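Sugar phosphate isomerase/epimerase (Parabacteroides distasonis, PDB 3L23) probably acts as a sugar (phosphate) isomerase or epimerase, built on a xylose isomerase-like TIM barrel that holds a magnesium ion. Local coordinates at residues Y212-V217 against D271-L276; W219-M222 against D226-E229; P128-I133 against D200-D205; S78-V83 against A115-L120; Y230-P235 against F257-K262. All coordinates share one frame; numbering follows the deposited sequence.

In the fold
Following the chain from its N terminus, contact 4 is the first to close a loop: it joins the end of strand 74-79 to helix 103-119. Contact 3 comes next in series, linking the loop after strand 124-127 to helix 198-205. Contact 1 then opens on strand 211-216 and closes on strand 272-274, where the magnesium ion bridges the two sides. Contacts 2 and 5 both fall within that span, one after the other and without crossing. They share helix 227-233, which leans on helix 217-222 in contact 2 and on helix 257-267 in contact 5. Together the five tie barrel strands, the loops that follow them and the outer helices into one unit.

Contact 1 (Y212-V217 against D271-L276); sequences YFEMDV and DYFVEL. With MG (magnesium ion), chain B; EDO (1,2-ethanediol), chain F.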
# COMPACT_ATOMS: atom_id res chain seq x y z
N TYR A 212 5.59 8.53 5.73
CA TYR A 212 5.28 7.43 6.63
C TYR A 212 5.22 6.18 5.78
O TYR A 212 5.19 6.22 4.53
CB TYR A 212 3.94 7.63 7.38
CG TYR A 212 2.77 7.65 6.43
CD1 TYR A 212 2.39 8.82 5.78
CD2 TYR A 212 2.02 6.50 6.17
CE1 TYR A 212 1.33 8.83 4.86
CE2 TYR A 212 0.99 6.49 5.25
CZ TYR A 212 0.64 7.66 4.60
OH TYR A 212 -0.38 7.63 3.67
N PHE A 213 5.16 5.05 6.46
CA PHE A 213 5.20 3.75 5.83
C PHE A 213 3.95 2.91 6.10
O PHE A 213 3.40 2.89 7.23
CB PHE A 213 6.49 3.01 6.28
CG PHE A 213 7.75 3.67 5.77
CD1 PHE A 213 8.30 4.73 6.40
CD2 PHE A 213 8.32 3.26 4.57
CE1 PHE A 213 9.41 5.39 5.87
CE2 PHE A 213 9.44 3.91 4.03
CZ PHE A 213 9.98 4.96 4.67
N GLU A 214 3.48 2.24 5.04
CA GLU A 214 2.44 1.23 5.16
C GLU A 214 3.19 -0.07 5.01
O GLU A 214 3.52 -0.44 3.88
CB GLU A 214 1.39 1.37 4.05
CG GLU A 214 0.30 0.30 4.04
CD GLU A 214 -0.67 0.48 2.94
OE1 GLU A 214 -0.26 0.47 1.78
OE2 GLU A 214 -1.87 0.66 3.22
N MSE A 215 3.43 -0.78 6.12
CA MSE A 215 4.26 -1.98 6.06
C MSE A 215 3.39 -3.17 5.63
O MSE A 215 2.36 -3.46 6.25
CB MSE A 215 4.92 -2.28 7.40
CG MSE A 215 5.57 -3.67 7.44
SE MSE A 215 6.89 -3.82 8.82
CE MSE A 215 8.35 -3.10 7.87
N ASP A 216 3.79 -3.84 4.57
CA ASP A 216 3.12 -5.08 4.15
C ASP A 216 3.81 -6.20 4.89
O ASP A 216 4.98 -6.52 4.62
CB ASP A 216 3.17 -5.25 2.65
CG ASP A 216 2.40 -6.45 2.15
OD1 ASP A 216 2.66 -7.54 2.65
OD2 ASP A 216 1.60 -6.28 1.21
N VAL A 217 3.07 -6.81 5.81
CA VAL A 217 3.72 -7.77 6.70
C VAL A 217 4.21 -9.01 5.95
O VAL A 217 5.22 -9.60 6.36
CB VAL A 217 2.82 -8.15 7.92
CG1 VAL A 217 2.54 -6.91 8.74
CG2 VAL A 217 1.50 -8.84 7.52
N ASP A 271 -5.09 1.73 11.29
CA ASP A 271 -5.62 1.31 10.02
C ASP A 271 -4.84 0.14 9.45
O ASP A 271 -3.63 0.15 9.46
CB ASP A 271 -5.57 2.50 9.04
CG ASP A 271 -6.56 3.60 9.43
OD1 ASP A 271 -7.78 3.30 9.41
OD2 ASP A 271 -6.10 4.71 9.75
N TYR A 272 -5.57 -0.86 8.96
CA TYR A 272 -4.99 -1.92 8.21
C TYR A 272 -5.91 -2.32 7.08
O TYR A 272 -7.13 -2.08 7.12
CB TYR A 272 -4.63 -3.14 9.08
CG TYR A 272 -5.81 -3.94 9.57
CD1 TYR A 272 -6.40 -4.94 8.81
CD2 TYR A 272 -6.34 -3.71 10.82
CE1 TYR A 272 -7.48 -5.68 9.27
CE2 TYR A 272 -7.43 -4.44 11.27
CZ TYR A 272 -7.97 -5.44 10.49
OH TYR A 272 -9.07 -6.18 10.93
N PHE A 273 -5.30 -2.93 6.06
CA PHE A 273 -6.02 -3.47 4.90
C PHE A 273 -5.62 -4.91 4.60
O PHE A 273 -4.44 -5.27 4.55
CB PHE A 273 -5.77 -2.61 3.68
CG PHE A 273 -6.17 -1.19 3.89
CD1 PHE A 273 -7.50 -0.84 3.85
CD2 PHE A 273 -5.24 -0.26 4.32
CE1 PHE A 273 -7.89 0.46 4.14
CE2 PHE A 273 -5.60 1.04 4.57
CZ PHE A 273 -6.96 1.41 4.51
N VAL A 274 -6.65 -5.73 4.42
CA VAL A 274 -6.48 -7.09 3.91
C VAL A 274 -6.04 -7.09 2.47
O VAL A 274 -6.57 -6.35 1.64
CB VAL A 274 -7.84 -7.91 4.03
CG1 VAL A 274 -7.80 -9.19 3.18
CG2 VAL A 274 -8.15 -8.16 5.50
N GLU A 275 -5.08 -7.95 2.16
CA GLU A 275 -4.66 -8.15 0.80
C GLU A 275 -4.57 -9.63 0.46
O GLU A 275 -4.16 -10.44 1.31
CB GLU A 275 -3.31 -7.49 0.56
CG GLU A 275 -2.87 -7.67 -0.87
CD GLU A 275 -1.67 -6.84 -1.22
OE1 GLU A 275 -0.88 -6.51 -0.35
OE2 GLU A 275 -1.51 -6.54 -2.42
N LEU A 276 -4.99 -9.98 -0.76
CA LEU A 276 -4.96 -11.36 -1.23
C LEU A 276 -4.47 -11.37 -2.68
O LEU A 276 -5.07 -10.71 -3.52
CB LEU A 276 -6.36 -11.98 -1.13
CG LEU A 276 -6.52 -13.42 -1.55
CD1 LEU A 276 -5.78 -14.30 -0.55
CD2 LEU A 276 -8.00 -13.79 -1.75
MG MG B . 0.58 -5.18 -0.09
C1 EDO F . -9.14 -1.58 9.54
O1 EDO F . -8.50 -0.44 8.94
C2 EDO F . -9.09 -1.48 11.05
O2 EDO F . -9.85 -0.35 11.43
O HOH W 1 -0.31 -4.15 -2.02
O HOH W 2 1.72 -6.11 -1.62
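Asp-216 and Glu-275 meet through a magnesium ion: OD2 of Asp-216 and OE1 of Glu-275 stand 2.9 Å apart without a hydrogen bond, and the cation they share probably offsets their mutual repulsion. Taken from CB outward, Asp-216 closes on the metal step by step: CB lies 3.8 Å from the magnesium ion, and CG, swung opposite the backbone N (chi1 -175°), 3.2 Å from it. There the carboxylate divides its work: OD2 ligates magnesium at 2.0 Å, while OD1 accepts from Trp-219 N and caps helix 217-222, which fixes the group's rotation. Glu-275 comes in crosswise on an extended chain, its carboxylate plane turned 52° from that of Asp-216, and OE1 binds the metal at 2.0 Å. Its OE2 accepts from a metal-bound water at 2.7 Å. His-165 and His-242 complete the site.

Deeper in the barrel, Glu-214 OE2 approaches Phe-273 CD2 obliquely at 3.7 Å, while OE1 is hydrogen-bonded to His-79. The backbone of Tyr-272 grips a 1,2-ethanediol, probably from the crystallisation liquor, N donating to O1 and O accepting from it, with C1 over one ring face. The same ring meets Phe-261 edge-to-face and touches Leu-296. An alanine in place of Tyr-272 would remove the ring and probably leave a gap beside these two.

Strand 238-243 runs between the two strands, parallel to both, and is touched by Glu-214 and Tyr-272. Outside the barrel wall, Met-215 packs on helix 227-233 and Val-274 on helix 285-298.

Contact 2 (W219-M222 against D226-E229); sequences WTVM and DPVE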
# COMPACT_ATOMS: atom_id res chain seq x y z
N TRP A 219 5.15 -9.27 2.65
CA TRP A 219 6.31 -9.02 1.82
C TRP A 219 7.54 -8.72 2.66
O TRP A 219 8.66 -8.93 2.21
CB TRP A 219 6.04 -7.92 0.78
CG TRP A 219 5.18 -8.45 -0.33
CD1 TRP A 219 3.87 -8.20 -0.53
CD2 TRP A 219 5.57 -9.38 -1.35
NE1 TRP A 219 3.41 -8.90 -1.59
CE2 TRP A 219 4.44 -9.62 -2.14
CE3 TRP A 219 6.77 -10.02 -1.67
CZ2 TRP A 219 4.46 -10.49 -3.22
CZ3 TRP A 219 6.82 -10.86 -2.77
CH2 TRP A 219 5.65 -11.12 -3.52
N THR A 220 7.36 -8.24 3.87
CA THR A 220 8.48 -8.07 4.84
C THR A 220 9.11 -9.41 5.18
O THR A 220 10.35 -9.61 5.07
CB THR A 220 8.04 -7.28 6.12
OG1 THR A 220 7.48 -6.03 5.70
CG2 THR A 220 9.24 -7.00 7.05
N VAL A 221 8.26 -10.38 5.50
CA VAL A 221 8.73 -11.74 5.72
C VAL A 221 9.41 -12.34 4.47
O VAL A 221 10.45 -12.99 4.56
CB VAL A 221 7.58 -12.63 6.28
CG1 VAL A 221 8.00 -14.12 6.38
CG2 VAL A 221 7.06 -12.05 7.66
N MSE A 222 8.88 -12.03 3.29
CA MSE A 222 9.43 -12.52 2.02
C MSE A 222 10.72 -11.82 1.69
O MSE A 222 11.45 -12.25 0.76
CB MSE A 222 8.43 -12.33 0.89
CG MSE A 222 7.22 -13.21 0.99
SE MSE A 222 7.53 -15.06 0.65
CE MSE A 222 7.56 -14.74 -1.26
N ASP A 226 11.60 -9.21 9.85
CA ASP A 226 10.50 -9.40 10.81
C ASP A 226 9.69 -8.14 10.98
O ASP A 226 10.21 -7.18 11.52
CB ASP A 226 11.09 -9.77 12.16
CG ASP A 226 10.04 -10.00 13.24
OD1 ASP A 226 8.83 -10.12 12.94
OD2 ASP A 226 10.47 -10.05 14.43
N PRO A 227 8.40 -8.16 10.57
CA PRO A 227 7.59 -6.97 10.70
C PRO A 227 7.37 -6.56 12.15
O PRO A 227 7.20 -5.38 12.44
CB PRO A 227 6.28 -7.35 10.03
CG PRO A 227 6.20 -8.79 10.09
CD PRO A 227 7.63 -9.26 9.97
N VAL A 228 7.40 -7.52 13.07
CA VAL A 228 7.25 -7.16 14.49
C VAL A 228 8.45 -6.36 14.99
O VAL A 228 8.28 -5.35 15.66
CB VAL A 228 6.97 -8.41 15.31
CG1 VAL A 228 7.09 -8.14 16.80
CG2 VAL A 228 5.55 -8.96 14.94
N GLU A 229 9.66 -6.81 14.67
CA GLU A 229 10.87 -6.05 14.98
C GLU A 229 10.86 -4.65 14.37
O GLU A 229 11.28 -3.69 15.03
CB GLU A 229 12.12 -6.79 14.48
CG GLU A 229 13.43 -6.06 14.74
CD GLU A 229 14.67 -6.74 14.10
OE1 GLU A 229 14.54 -7.66 13.24
OE2 GLU A 229 15.78 -6.32 14.50
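Thr-220 and Val-221 pack against Pro-227 in an apolar contact at a tight elbow, where short helix 217-222 gives way to helix 227-233. The methyl groups do the touching. CG2 of Thr-220 settles 3.8 Å from Pro-227 N, and CG2 of Val-221 reaches CD of the same ring at 3.7 Å, so the two methyls bear on the start of the second helix together. Thr-220 can offer its methyl because CG2 stands opposite its own backbone N; OG1 is turned back to Asp-216 O and also bonds Asn-166 ND2.

This is the connection that leaves barrel strand 211-216 at the metal-binding end of the TIM barrel and leads into the next outer helix. Asp-226 is the N-cap of that helix. Its OD1 accepts from Val-228 N at 3.0 Å, the donor standing well above the carboxylate plane (68° out of it), and OD2 takes a weak bond from Glu-229 N at 3.3 Å. Between them the two bonds cap the first turn just where the proline ring begins. Met-215 of the strand packs beneath both Thr-220 and Pro-227, while Val-228 leans on helix 257-267.

Contact 3 (P128-I133 against D200-D205); sequences PMMPTI and DLMLKD
Met-202 reaches from its helix to Met-130 and Ile-133 in the loop that follows strand 124-127, and a single methyl, CE, makes both contacts. It can do so because the side chain is stretched to full length: CG leaves the helix opposite its carbonyl carbon, and the rest runs straight out to a chi3 of 171°. The backbones therefore stay well apart, with CA atoms of Met-130 and Met-202 10.8 Å from each other.

Ile-133 answers with the end of its longer branch. Its CG1 also stands opposite the carbonyl carbon (chi1 -59°), and CD1 is carried on outward to sit 3.6 Å from CE of Met-202. Met-130 behaves differently. Its CG, opposite the backbone N (chi1 -161°), is the atom that meets CE of Met-202, at 3.9 Å; the chain bends only beyond it, about the CG-SE bond, and its own methyl takes no part. Both methionines are modelled as selenomethionine.

Tyr-164 of strand 162-165 touches Met-130 and Met-202 alike, Phe-213 of strand 211-216 packs on Met-202, and Ile-133 lies on Ala-139 and Val-142 of helix 136-155. The contact thus fills part of the layer between barrel strands and outer helices. No hydrogen bond crosses it; what joins loop to helix is dispersion between methyl and methylene groups, dependent on close fit and on exclusion of water.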
# COMPACT_ATOMS: atom_id res chain seq x y z
N PRO A 128 2.98 2.30 -3.85
CA PRO A 128 3.31 0.88 -3.50
C PRO A 128 4.43 0.20 -4.25
O PRO A 128 4.80 -0.91 -3.87
CB PRO A 128 2.00 0.18 -3.81
CG PRO A 128 1.56 0.88 -5.08
CD PRO A 128 1.96 2.34 -4.91
N MSE A 129 5.00 0.81 -5.30
CA MSE A 129 6.06 0.19 -6.08
C MSE A 129 7.39 0.93 -5.92
O MSE A 129 7.44 2.13 -5.98
CB MSE A 129 5.70 0.13 -7.58
CG MSE A 129 6.69 -0.69 -8.44
SE MSE A 129 6.75 -2.64 -7.82
CE MSE A 129 4.97 -2.74 -7.61
N MSE A 130 8.47 0.17 -5.72
CA MSE A 130 9.79 0.75 -5.55
C MSE A 130 10.36 1.26 -6.87
O MSE A 130 10.32 0.56 -7.91
CB MSE A 130 10.76 -0.32 -4.98
CG MSE A 130 11.98 0.29 -4.36
SE MSE A 130 13.28 -1.04 -3.79
CE MSE A 130 13.96 -1.51 -5.35
N PRO A 131 10.89 2.52 -6.87
CA PRO A 131 11.68 2.95 -8.02
C PRO A 131 12.94 2.11 -8.18
O PRO A 131 13.29 1.31 -7.32
CB PRO A 131 12.06 4.42 -7.70
CG PRO A 131 11.20 4.84 -6.62
CD PRO A 131 10.76 3.60 -5.87
N THR A 132 13.60 2.28 -9.30
CA THR A 132 14.88 1.64 -9.50
C THR A 132 15.91 2.16 -8.48
O THR A 132 16.22 3.36 -8.49
CB THR A 132 15.41 1.93 -10.90
OG1 THR A 132 14.47 1.43 -11.86
CG2 THR A 132 16.78 1.30 -11.14
N ILE A 133 16.42 1.27 -7.62
CA ILE A 133 17.44 1.62 -6.63
C ILE A 133 18.50 0.50 -6.59
O ILE A 133 18.17 -0.64 -6.20
CB ILE A 133 16.87 1.79 -5.22
CG1 ILE A 133 15.79 2.90 -5.19
CG2 ILE A 133 18.01 2.08 -4.24
CD1 ILE A 133 14.93 2.96 -3.90
N ASP A 200 15.97 0.28 5.15
CA ASP A 200 16.66 1.01 6.24
C ASP A 200 17.16 2.37 5.79
O ASP A 200 17.07 3.32 6.55
CB ASP A 200 17.76 0.15 6.83
CG ASP A 200 17.21 -1.08 7.47
OD1 ASP A 200 16.10 -0.96 8.02
OD2 ASP A 200 17.81 -2.15 7.41
N LEU A 201 17.63 2.49 4.55
CA LEU A 201 18.03 3.77 4.00
C LEU A 201 16.80 4.67 3.82
O LEU A 201 16.88 5.89 4.02
CB LEU A 201 18.78 3.60 2.67
CG LEU A 201 20.08 2.78 2.70
CD1 LEU A 201 20.59 2.55 1.29
CD2 LEU A 201 21.12 3.44 3.62
N MSE A 202 15.65 4.08 3.45
CA MSE A 202 14.44 4.88 3.25
C MSE A 202 13.98 5.48 4.57
O MSE A 202 13.62 6.66 4.63
CB MSE A 202 13.32 4.05 2.62
CG MSE A 202 13.57 3.74 1.15
SE MSE A 202 11.99 2.71 0.54
CE MSE A 202 12.42 2.73 -1.34
N LEU A 203 13.98 4.66 5.61
CA LEU A 203 13.66 5.14 6.97
C LEU A 203 14.61 6.24 7.39
O LEU A 203 14.20 7.30 7.87
CB LEU A 203 13.73 3.99 7.96
CG LEU A 203 12.56 3.00 7.86
CD1 LEU A 203 12.97 1.62 8.46
CD2 LEU A 203 11.23 3.55 8.45
N LYS A 204 15.90 6.00 7.21
CA LYS A 204 16.90 6.98 7.68
C LYS A 204 16.81 8.36 7.02
O LYS A 204 17.01 9.40 7.69
CB LYS A 204 18.31 6.42 7.45
CG LYS A 204 19.41 7.30 7.98
CD LYS A 204 20.75 6.63 7.95
CE LYS A 204 21.27 6.37 6.58
NZ LYS A 204 22.76 6.64 6.64
N ASP A 205 16.56 8.36 5.72
CA ASP A 205 16.72 9.55 4.90
C ASP A 205 15.44 10.18 4.39
O ASP A 205 15.50 11.10 3.57
CB ASP A 205 17.64 9.22 3.72
CG ASP A 205 19.08 9.00 4.15
OD1 ASP A 205 19.53 9.65 5.12
OD2 ASP A 205 19.78 8.20 3.51

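Contact 4 (S78-V83 against A115-L120); sequences SHVNPV and ADHAKL
The imidazole of His-117 meets Ser-78 OG at its edge, near the ring plane, and Leu-120 CD1 on one face, 3.9 Å above that plane and offset toward the rim. Tyr-51 adds an edge-to-face ring contact. The setting is a beta-alpha-beta unit of the TIM barrel: strand 74-79 carries Ser-78, helix 103-119 carries His-117, and the chain then returns through strand 124-127, which pairs in parallel with the first strand.

Ser-78 OG and His-117 NE2 are hydrogen-bonded at 2.8 Å, and either could be the donor. CB of Ser-78 points to the helix and lies 3.3 Å from His-117 CD2; OG, opposite the backbone N (chi1 -179°), runs on from it more nearly along the strand. At the other ring nitrogen, ND1 bonds Thr-113 O one turn back, so both nitrogens are engaged and the ring's rotation is fixed. A leucine in place of His-117 would lack both, and would probably leave the buried Ser-78 hydroxyl and the Thr-113 carbonyl without these mates.

Val-80, two residues along, lies against Tyr-109 and Trp-110 of the same helix. Its CG1 also comes obliquely to the imidazole, 3.8 Å from His-117 CE1.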
# COMPACT_ATOMS: atom_id res chain seq x y z
N SER A 78 -5.55 4.99 -0.83
CA SER A 78 -5.39 4.71 -2.26
C SER A 78 -3.93 4.48 -2.63
O SER A 78 -3.06 5.23 -2.20
CB SER A 78 -5.96 5.86 -3.10
OG SER A 78 -5.88 5.65 -4.50
N HIS A 79 -3.71 3.46 -3.47
CA HIS A 79 -2.42 3.10 -4.05
C HIS A 79 -2.29 3.68 -5.42
O HIS A 79 -3.07 3.40 -6.30
CB HIS A 79 -2.26 1.59 -4.18
CG HIS A 79 -1.74 0.94 -2.96
ND1 HIS A 79 -1.15 -0.31 -2.97
CD2 HIS A 79 -1.70 1.37 -1.68
CE1 HIS A 79 -0.77 -0.61 -1.74
NE2 HIS A 79 -1.10 0.38 -0.94
N VAL A 80 -1.25 4.48 -5.61
CA VAL A 80 -1.03 5.11 -6.88
C VAL A 80 0.46 5.10 -7.20
O VAL A 80 1.29 5.15 -6.30
CB VAL A 80 -1.54 6.56 -6.90
CG1 VAL A 80 -3.07 6.60 -6.65
CG2 VAL A 80 -0.78 7.42 -5.86
N ASN A 81 0.81 5.04 -8.47
CA ASN A 81 2.21 5.10 -8.88
C ASN A 81 2.44 6.19 -9.93
O ASN A 81 1.68 6.24 -10.90
CB ASN A 81 2.62 3.77 -9.52
CG ASN A 81 2.82 2.67 -8.52
OD1 ASN A 81 3.69 2.73 -7.60
ND2 ASN A 81 1.99 1.64 -8.68
N PRO A 82 3.46 7.05 -9.76
CA PRO A 82 3.77 8.05 -10.79
C PRO A 82 3.91 7.52 -12.21
O PRO A 82 4.61 6.52 -12.46
CB PRO A 82 5.10 8.64 -10.31
CG PRO A 82 5.03 8.51 -8.83
CD PRO A 82 4.32 7.23 -8.57
N VAL A 83 3.23 8.21 -13.11
CA VAL A 83 3.29 7.91 -14.53
C VAL A 83 3.45 9.19 -15.31
O VAL A 83 3.08 10.27 -14.84
CB VAL A 83 2.01 7.20 -15.07
CG1 VAL A 83 1.86 5.76 -14.53
CG2 VAL A 83 0.77 8.03 -14.80
N ALA A 115 -4.82 16.25 -5.64
CA ALA A 115 -6.02 17.08 -5.80
C ALA A 115 -7.26 16.20 -5.96
O ALA A 115 -8.27 16.45 -5.29
CB ALA A 115 -5.87 18.04 -6.99
N ASP A 116 -7.16 15.15 -6.79
CA ASP A 116 -8.25 14.19 -6.97
C ASP A 116 -8.58 13.45 -5.69
O ASP A 116 -9.74 13.27 -5.37
CB ASP A 116 -7.93 13.18 -8.10
CG ASP A 116 -8.29 13.70 -9.51
OD1 ASP A 116 -8.91 14.78 -9.64
OD2 ASP A 116 -7.98 12.99 -10.50
N HIS A 117 -7.56 13.02 -4.97
CA HIS A 117 -7.79 12.25 -3.73
C HIS A 117 -8.33 13.11 -2.59
O HIS A 117 -9.05 12.58 -1.75
CB HIS A 117 -6.57 11.45 -3.35
CG HIS A 117 -6.38 10.26 -4.24
ND1 HIS A 117 -5.84 10.35 -5.50
CD2 HIS A 117 -6.70 8.96 -4.06
CE1 HIS A 117 -5.83 9.16 -6.06
NE2 HIS A 117 -6.35 8.29 -5.21
N ALA A 118 -8.03 14.42 -2.60
CA ALA A 118 -8.65 15.35 -1.67
C ALA A 118 -10.15 15.40 -1.97
O ALA A 118 -10.98 15.36 -1.06
CB ALA A 118 -8.02 16.74 -1.76
N LYS A 119 -10.52 15.47 -3.25
CA LYS A 119 -11.93 15.46 -3.61
C LYS A 119 -12.60 14.15 -3.21
O LYS A 119 -13.79 14.15 -2.88
CB LYS A 119 -12.12 15.71 -5.09
CG LYS A 119 -11.77 17.12 -5.51
N LEU A 120 -11.86 13.05 -3.26
CA LEU A 120 -12.38 11.75 -2.82
C LEU A 120 -12.48 11.61 -1.27
O LEU A 120 -13.08 10.65 -0.79
CB LEU A 120 -11.53 10.59 -3.36
CG LEU A 120 -11.61 10.18 -4.82
CD1 LEU A 120 -10.49 9.18 -5.19
CD2 LEU A 120 -13.01 9.61 -5.13

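Contact 5 (Y230-P235 against F257-K262); sequences YMQKHP and FEMIFK
Met-259 and Ile-260 face Gln-232 and Met-231 where two neighbouring outer helices of the TIM barrel, 257-267 and 227-233, lie side by side. Along the second of these segments, Phe-257 comes first and turns inward to Ile-243 of strand 238-243.

Met-259 is the first to reach across. Its selenomethionine chain bends round so that CE arrives 4.5 Å from Gln-232 NE2, a loose touch on the outer side, where Gln-232 is exposed. That amide nitrogen has its real partner in Gln-263 OE1, one turn further along the facing helix.

Ile-260 follows and meets Met-231. The methyl CE of Met-231 lies 3.9 Å from Ile-260 O and 4.3 Å from Ile-260 CG2, so it touches backbone as well as branch. Met-231 is also selenomethionine, and the conformer described, one of two, is bent at its last torsion (chi3 -78°), which brings CE over to the neighbour. CD1 of Ile-260 touches Val-217, and the side chain packs on Ile-243. Next along, Phe-261 has the carbonyl oxygen of Phe-257 at its ring edge, in the ring plane, and it too packs on Ile-243.

Between the segments the chemistry is thus loose van der Waals packing with no hydrogen bond; the polar ties come further along helix 257-267, where Gln-263 holds Gln-232 and Asn-267 ND2 bonds Met-231 O.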
# COMPACT_ATOMS: atom_id res chain seq x y z
N TYR A 230 10.42 -4.53 13.12
CA TYR A 230 10.33 -3.22 12.46
C TYR A 230 9.36 -2.28 13.20
O TYR A 230 9.66 -1.10 13.43
CB TYR A 230 9.97 -3.33 10.96
CG TYR A 230 11.23 -3.32 10.14
CD1 TYR A 230 11.87 -2.14 9.84
CD2 TYR A 230 11.81 -4.52 9.71
CE1 TYR A 230 13.08 -2.14 9.11
CE2 TYR A 230 12.99 -4.52 9.03
CZ TYR A 230 13.63 -3.33 8.74
OH TYR A 230 14.84 -3.38 8.05
N MSE A 231 8.18 -2.78 13.54
CA MSE A 231 7.22 -1.99 14.33
C MSE A 231 7.81 -1.57 15.70
O MSE A 231 7.59 -0.46 16.16
CB MSE A 231 5.88 -2.74 14.52
CG MSE A 231 4.94 -2.59 13.36
SE MSE A 231 3.25 -3.48 13.73
CE MSE A 231 3.77 -5.34 13.40
N GLN A 232 8.55 -2.46 16.34
CA GLN A 232 9.15 -2.12 17.65
C GLN A 232 10.24 -1.07 17.51
O GLN A 232 10.37 -0.19 18.35
CB GLN A 232 9.71 -3.37 18.33
CG GLN A 232 8.62 -4.36 18.79
CD GLN A 232 9.17 -5.75 19.20
OE1 GLN A 232 10.37 -5.97 19.22
NE2 GLN A 232 8.28 -6.64 19.58
N LYS A 233 11.03 -1.19 16.44
CA LYS A 233 12.16 -0.26 16.22
C LYS A 233 11.73 1.09 15.69
O LYS A 233 12.32 2.11 16.06
CB LYS A 233 13.19 -0.87 15.25
CG LYS A 233 14.10 -1.94 15.85
N HIS A 234 10.70 1.12 14.83
CA HIS A 234 10.24 2.34 14.16
C HIS A 234 8.76 2.62 14.36
O HIS A 234 8.02 2.86 13.39
CB HIS A 234 10.58 2.23 12.65
CG HIS A 234 12.03 2.01 12.36
ND1 HIS A 234 12.96 3.03 12.40
CD2 HIS A 234 12.73 0.88 12.09
CE1 HIS A 234 14.17 2.54 12.17
NE2 HIS A 234 14.06 1.24 11.94
N PRO A 235 8.31 2.67 15.63
CA PRO A 235 6.89 2.88 15.93
C PRO A 235 6.41 4.25 15.47
O PRO A 235 5.23 4.45 15.28
CB PRO A 235 6.83 2.79 17.46
CG PRO A 235 8.16 3.08 17.93
CD PRO A 235 9.11 2.60 16.86
N PHE A 257 0.14 -14.03 12.85
CA PHE A 257 -0.82 -12.92 12.96
C PHE A 257 -1.13 -12.52 14.42
O PHE A 257 -1.34 -11.33 14.68
CB PHE A 257 -2.08 -13.21 12.16
CG PHE A 257 -1.85 -13.22 10.69
CD1 PHE A 257 -1.35 -12.10 10.04
CD2 PHE A 257 -2.10 -14.38 9.97
CE1 PHE A 257 -1.16 -12.15 8.65
CE2 PHE A 257 -1.89 -14.43 8.60
CZ PHE A 257 -1.45 -13.32 7.95
N GLU A 258 -1.10 -13.45 15.36
CA GLU A 258 -1.34 -13.09 16.77
C GLU A 258 -0.32 -12.05 17.21
O GLU A 258 -0.69 -11.03 17.79
CB GLU A 258 -1.34 -14.32 17.67
CG GLU A 258 -1.65 -13.99 19.14
CD GLU A 258 -1.74 -15.21 20.02
OE1 GLU A 258 -1.54 -16.36 19.53
OE2 GLU A 258 -2.04 -15.04 21.21
N MSE A 259 0.96 -12.28 16.94
CA MSE A 259 2.02 -11.35 17.33
C MSE A 259 1.95 -10.06 16.53
O MSE A 259 2.19 -8.99 17.08
CB MSE A 259 3.41 -12.03 17.22
CG MSE A 259 4.54 -11.25 17.79
SE MSE A 259 4.48 -11.18 19.74
CE MSE A 259 4.62 -9.19 19.82
N ILE A 260 1.67 -10.16 15.23
CA ILE A 260 1.53 -8.99 14.38
C ILE A 260 0.42 -8.06 14.93
O ILE A 260 0.65 -6.87 15.09
CB ILE A 260 1.27 -9.37 12.92
CG1 ILE A 260 2.56 -9.89 12.32
CG2 ILE A 260 0.76 -8.19 12.11
CD1 ILE A 260 2.37 -10.57 10.98
N PHE A 261 -0.75 -8.61 15.24
CA PHE A 261 -1.84 -7.77 15.78
C PHE A 261 -1.55 -7.24 17.18
O PHE A 261 -1.88 -6.10 17.49
CB PHE A 261 -3.18 -8.48 15.74
CG PHE A 261 -3.86 -8.36 14.42
CD1 PHE A 261 -3.58 -9.29 13.37
CD2 PHE A 261 -4.73 -7.31 14.18
CE1 PHE A 261 -4.20 -9.17 12.13
CE2 PHE A 261 -5.34 -7.19 12.94
CZ PHE A 261 -5.08 -8.11 11.93
N LYS A 262 -0.93 -8.05 18.02
CA LYS A 262 -0.53 -7.59 19.34
C LYS A 262 0.34 -6.35 19.21
O LYS A 262 0.14 -5.32 19.89
CB LYS A 262 0.21 -8.69 20.07
CG LYS A 262 0.75 -8.28 21.42
CD LYS A 262 1.14 -9.47 22.24
CE LYS A 262 2.11 -9.08 23.31
NZ LYS A 262 2.29 -10.19 24.26